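Local coordinates for probable zinc protease (Pseudomonas aeruginosa, PDB 4NNZ), which forms one subunit of a heterodimeric zinc protease of the peptidase M16 family and probably takes part in metal-dependent peptide cleavage, at residues A[257-261]-A[262-266]; A[396-399]-A[400-403]. One frame throughout, in Å; residues are numbered along the deposited sequence.

Interaction 1. Residues A[257-261]-A[262-266]; sequences GSSEN and PREVN
Pro262 packs against the backbone of the loop that leads into it, with its CD 2.9 Å from Glu260 O. This is the N-cap of helix 262-276, with Asn261 as the capping residue. The loop follows strand 246-253, and the contact lies where it runs into the helix. Pro262 has no N-H to offer, and a first helical turn does not need one. Its O takes the first regular helical bond, from Asn266 N.

Arg263 comes next. Its N donates to Asn261 OD1 at 3.1 Å, which is the capping bond. The bond is moderately bent (150°), and the donor sits above the carbonyl plane, 51° out of it. Asn261 CG lies anti to its own N (chi1 -157°), which swings the amide forward over the start of the helix. Arg263 CB also rests on OD1, at 3.4 Å. Its chain bends at chi2 and chi3 and leads away to a salt bridge from NH1 to Asp401.

Glu264 N makes a weak bond to Asn261 O (3.3 Å). Its side chain also reaches back to the loop. OE2 lies 3.1 Å from Ser259 OG, while OE1 has a weak hydrogen bond to Tyr409. Ser259 OG is also 2.8 Å from Asn261 O. The hydroxyl has one proton for the two oxygens, and which of them receives it is not settled.

Val265 is buried and touches Leu256 and Ala303. Its CG2 meets Ser259 CB at 3.8 Å.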
loop_
_atom_site.group_PDB
_atom_site.type_symbol
_atom_site.label_atom_id
_atom_site.label_comp_id
_atom_site.label_asym_id
_atom_site.label_seq_id
_atom_site.Cartn_x
_atom_site.Cartn_y
_atom_site.Cartn_z
ATOM N N GLY A 257 -0.869 -13.025 -15.847
ATOM C CA GLY A 257 -2.042 -12.310 -15.433
ATOM C C GLY A 257 -2.151 -10.958 -16.069
ATOM O O GLY A 257 -3.218 -10.466 -16.275
ATOM N N SER A 258 -1.016 -10.345 -16.331
ATOM C CA SER A 258 -0.945 -8.979 -16.763
ATOM C C SER A 258 -0.281 -8.686 -18.081
ATOM O O SER A 258 -0.051 -7.543 -18.379
ATOM C CB SER A 258 -0.228 -8.189 -15.705
ATOM O OG SER A 258 1.123 -8.497 -15.696
ATOM N N SER A 259 0.063 -9.689 -18.857
ATOM C CA SER A 259 0.901 -9.440 -20.003
ATOM C C SER A 259 0.238 -9.612 -21.337
ATOM O O SER A 259 -0.367 -10.612 -21.614
ATOM C CB SER A 259 2.145 -10.298 -19.970
ATOM O OG SER A 259 2.888 -10.103 -21.143
ATOM N N GLU A 260 0.375 -8.609 -22.198
ATOM C CA GLU A 260 -0.124 -8.766 -23.554
ATOM C C GLU A 260 0.827 -9.633 -24.370
ATOM O O GLU A 260 0.381 -10.343 -25.273
ATOM C CB GLU A 260 -0.371 -7.432 -24.254
ATOM C CG GLU A 260 -1.070 -7.604 -25.598
ATOM C CD GLU A 260 -0.110 -7.618 -26.783
ATOM O OE1 GLU A 260 -0.457 -7.055 -27.845
ATOM O OE2 GLU A 260 0.991 -8.193 -26.653
ATOM N N ASN A 261 2.127 -9.601 -24.062
ATOM C CA ASN A 261 2.998 -10.569 -24.680
ATOM C C ASN A 261 3.422 -11.694 -23.760
ATOM O O ASN A 261 4.357 -11.562 -23.019
ATOM C CB ASN A 261 4.236 -9.875 -25.234
ATOM C CG ASN A 261 4.881 -10.664 -26.336
ATOM O OD1 ASN A 261 4.548 -11.811 -26.546
ATOM N ND2 ASN A 261 5.794 -10.056 -27.046
ATOM N N PRO A 262 2.806 -12.843 -23.895
ATOM C CA PRO A 262 3.167 -14.006 -23.116
ATOM C C PRO A 262 4.562 -14.478 -23.395
ATOM O O PRO A 262 5.106 -15.154 -22.561
ATOM C CB PRO A 262 2.182 -15.034 -23.596
ATOM C CG PRO A 262 0.981 -14.251 -23.872
ATOM C CD PRO A 262 1.384 -12.859 -24.210
ATOM N N ARG A 263 5.113 -14.166 -24.556
ATOM C CA ARG A 263 6.426 -14.656 -24.891
ATOM C C ARG A 263 7.469 -14.122 -23.955
ATOM O O ARG A 263 8.355 -14.826 -23.579
ATOM C CB ARG A 263 6.791 -14.330 -26.332
ATOM C CG ARG A 263 8.142 -14.852 -26.763
ATOM C CD ARG A 263 8.082 -16.269 -27.299
ATOM N NE ARG A 263 7.103 -16.437 -28.360
ATOM C CZ ARG A 263 7.383 -16.352 -29.649
ATOM N NH1 ARG A 263 8.604 -16.103 -30.036
ATOM N NH2 ARG A 263 6.443 -16.510 -30.553
ATOM N N GLU A 264 7.372 -12.860 -23.608
ATOM C CA GLU A 264 8.348 -12.255 -22.740
ATOM C C GLU A 264 8.326 -12.883 -21.356
ATOM O O GLU A 264 9.347 -13.036 -20.738
ATOM C CB GLU A 264 8.209 -10.739 -22.725
ATOM C CG GLU A 264 7.323 -10.206 -21.629
ATOM C CD GLU A 264 6.725 -8.870 -21.950
ATOM O OE1 GLU A 264 7.416 -8.032 -22.533
ATOM O OE2 GLU A 264 5.560 -8.654 -21.617
ATOM N N VAL A 265 7.150 -13.241 -20.869
ATOM C CA VAL A 265 7.045 -13.889 -19.596
ATOM C C VAL A 265 7.743 -15.215 -19.637
ATOM O O VAL A 265 8.465 -15.553 -18.746
ATOM C CB VAL A 265 5.583 -14.136 -19.224
ATOM C CG1 VAL A 265 5.468 -14.935 -17.955
ATOM C CG2 VAL A 265 4.853 -12.836 -19.047
ATOM N N ASN A 266 7.476 -15.983 -20.655
ATOM C CA ASN A 266 8.050 -17.281 -20.753
ATOM C C ASN A 266 9.541 -17.196 -20.901
ATOM O O ASN A 266 10.256 -18.062 -20.476
ATOM C CB ASN A 266 7.378 -18.085 -21.833
ATOM C CG ASN A 266 5.977 -18.450 -21.470
ATOM O OD1 ASN A 266 5.616 -18.448 -20.326
ATOM N ND2 ASN A 266 5.190 -18.752 -22.442
#

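Interaction 2. Residues A[396-399]-A[400-403]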
loop_
_atom_site.group_PDB
_atom_site.type_symbol
_atom_site.label_atom_id
_atom_site.label_comp_id
_atom_site.label_asym_id
_atom_site.label_seq_id
_atom_site.Cartn_x
_atom_site.Cartn_y
_atom_site.Cartn_z
ATOM N N ALA A 396 8.462 -22.169 -27.609
ATOM C CA ALA A 396 8.524 -21.020 -28.491
ATOM C C ALA A 396 9.620 -20.022 -28.178
ATOM O O ALA A 396 10.011 -19.274 -29.032
ATOM C CB ALA A 396 7.181 -20.340 -28.589
ATOM N N VAL A 397 10.110 -20.019 -26.962
ATOM C CA VAL A 397 11.102 -19.058 -26.591
ATOM C C VAL A 397 12.357 -19.273 -27.377
ATOM O O VAL A 397 12.843 -20.360 -27.474
ATOM C CB VAL A 397 11.404 -19.162 -25.103
ATOM C CG1 VAL A 397 12.461 -18.168 -24.712
ATOM C CG2 VAL A 397 10.149 -18.911 -24.320
ATOM N N THR A 398 12.888 -18.200 -27.926
ATOM C CA THR A 398 14.065 -18.258 -28.762
ATOM C C THR A 398 15.123 -17.416 -28.137
ATOM O O THR A 398 14.825 -16.553 -27.359
ATOM C CB THR A 398 13.809 -17.733 -30.176
ATOM O OG1 THR A 398 13.693 -16.320 -30.150
ATOM C CG2 THR A 398 12.551 -18.281 -30.711
ATOM N N PRO A 399 16.368 -17.614 -28.509
ATOM C CA PRO A 399 17.454 -16.965 -27.813
ATOM C C PRO A 399 17.296 -15.481 -27.884
ATOM O O PRO A 399 17.771 -14.772 -27.036
ATOM C CB PRO A 399 18.641 -17.406 -28.610
ATOM C CG PRO A 399 18.306 -18.785 -28.925
ATOM C CD PRO A 399 16.869 -18.740 -29.289
ATOM N N ASP A 400 16.672 -15.026 -28.942
ATOM C CA ASP A 400 16.372 -13.640 -29.134
ATOM C C ASP A 400 15.359 -13.099 -28.144
ATOM O O ASP A 400 15.485 -12.008 -27.672
ATOM C CB ASP A 400 15.975 -13.420 -30.575
ATOM C CG ASP A 400 16.990 -13.995 -31.524
ATOM O OD1 ASP A 400 18.191 -13.874 -31.231
ATOM O OD2 ASP A 400 16.599 -14.593 -32.547
ATOM N N ASP A 401 14.359 -13.893 -27.827
ATOM C CA ASP A 401 13.346 -13.498 -26.880
ATOM C C ASP A 401 13.983 -13.263 -25.546
ATOM O O ASP A 401 13.628 -12.361 -24.818
ATOM C CB ASP A 401 12.360 -14.625 -26.710
ATOM C CG ASP A 401 11.373 -14.676 -27.790
ATOM O OD1 ASP A 401 11.097 -13.638 -28.373
ATOM O OD2 ASP A 401 10.863 -15.753 -28.067
ATOM N N ILE A 402 14.895 -14.143 -25.209
ATOM C CA ILE A 402 15.548 -14.074 -23.949
ATOM C C ILE A 402 16.345 -12.814 -23.864
ATOM O O ILE A 402 16.265 -12.113 -22.893
ATOM C CB ILE A 402 16.442 -15.303 -23.764
ATOM C CG1 ILE A 402 15.579 -16.496 -23.452
ATOM C CG2 ILE A 402 17.456 -15.142 -22.654
ATOM C CD1 ILE A 402 16.366 -17.732 -23.185
ATOM N N GLN A 403 17.137 -12.530 -24.881
ATOM C CA GLN A 403 17.981 -11.357 -24.828
ATOM C C GLN A 403 17.109 -10.135 -24.740
ATOM O O GLN A 403 17.380 -9.241 -24.006
ATOM C CB GLN A 403 18.951 -11.314 -26.017
ATOM C CG GLN A 403 19.257 -9.938 -26.595
ATOM C CD GLN A 403 20.284 -9.946 -27.678
ATOM O OE1 GLN A 403 19.982 -10.153 -28.839
ATOM N NE2 GLN A 403 21.510 -9.696 -27.302
#
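Thr398 and Pro399 turn the chain into helix 399-409, and their carbonyls take the first helical bonds, from Ile402 N to Thr398 O and from Gln403 N to Pro399 O, each 3.2 Å. The first of these runs nearly straight at the oxygen, with a C=O...N angle of 164°. Asp401 N also lies close to Thr398 O, but that bond is weak because it is strongly bent.

The side chains add a reciprocal pair. Thr398 OG1 accepts a weak bond from Asp401 N at 3.4 Å. With chi1 at 73°, OG1 is flanked by the N and C of its own backbone and turns toward Asp401 N. In return, Thr398 N donates to Asp401 OD2 at 3.2 Å. This oxygen is met on its anti side, with the donor 35° out of the carboxylate plane.

Together the two bonds make a capping box at the N-terminus of helix 399-409, just after helix 386-396 ends. Asp401 OD2 has a second partner, Arg263 NH1 of helix 262-276, in a salt bridge. The helix start and the arginine would both be expected to favour the charged carboxylate.

Val397 and Ile402 stand just before the cap and one turn beyond it. They form a hydrophobic staple: their CG1 atoms touch at 3.8 Å, and the side chains cross at about a right angle. Ile402 also packs on Ile271 and Leu274 of helix 262-276. Pro399 touches Ile349, and Gln403 NE2 donates to Lys340 O.

Both contacts cap the start of a helix, and the centres of the two contacts are about 13 Å apart. Interaction 1 is a surface contact where a loop after strand 246-253 enters helix 262-276. Interaction 2 is partly buried and links two successive helices. In 257-266 an asparagine caps and a serine and a glutamate meet beside it. In 396-403 the cap is a reciprocal threonine-aspartate pair, backed by an apolar pair. The direct tie between them is the salt bridge from Arg263 NH1 to Asp401 OD2, 3.0 Å long. Beside it, Asn266 CB packs on Val397 CG2 at 3.8 Å. Helix 262-276 thus meets the turn between helices 386-396 and 399-409.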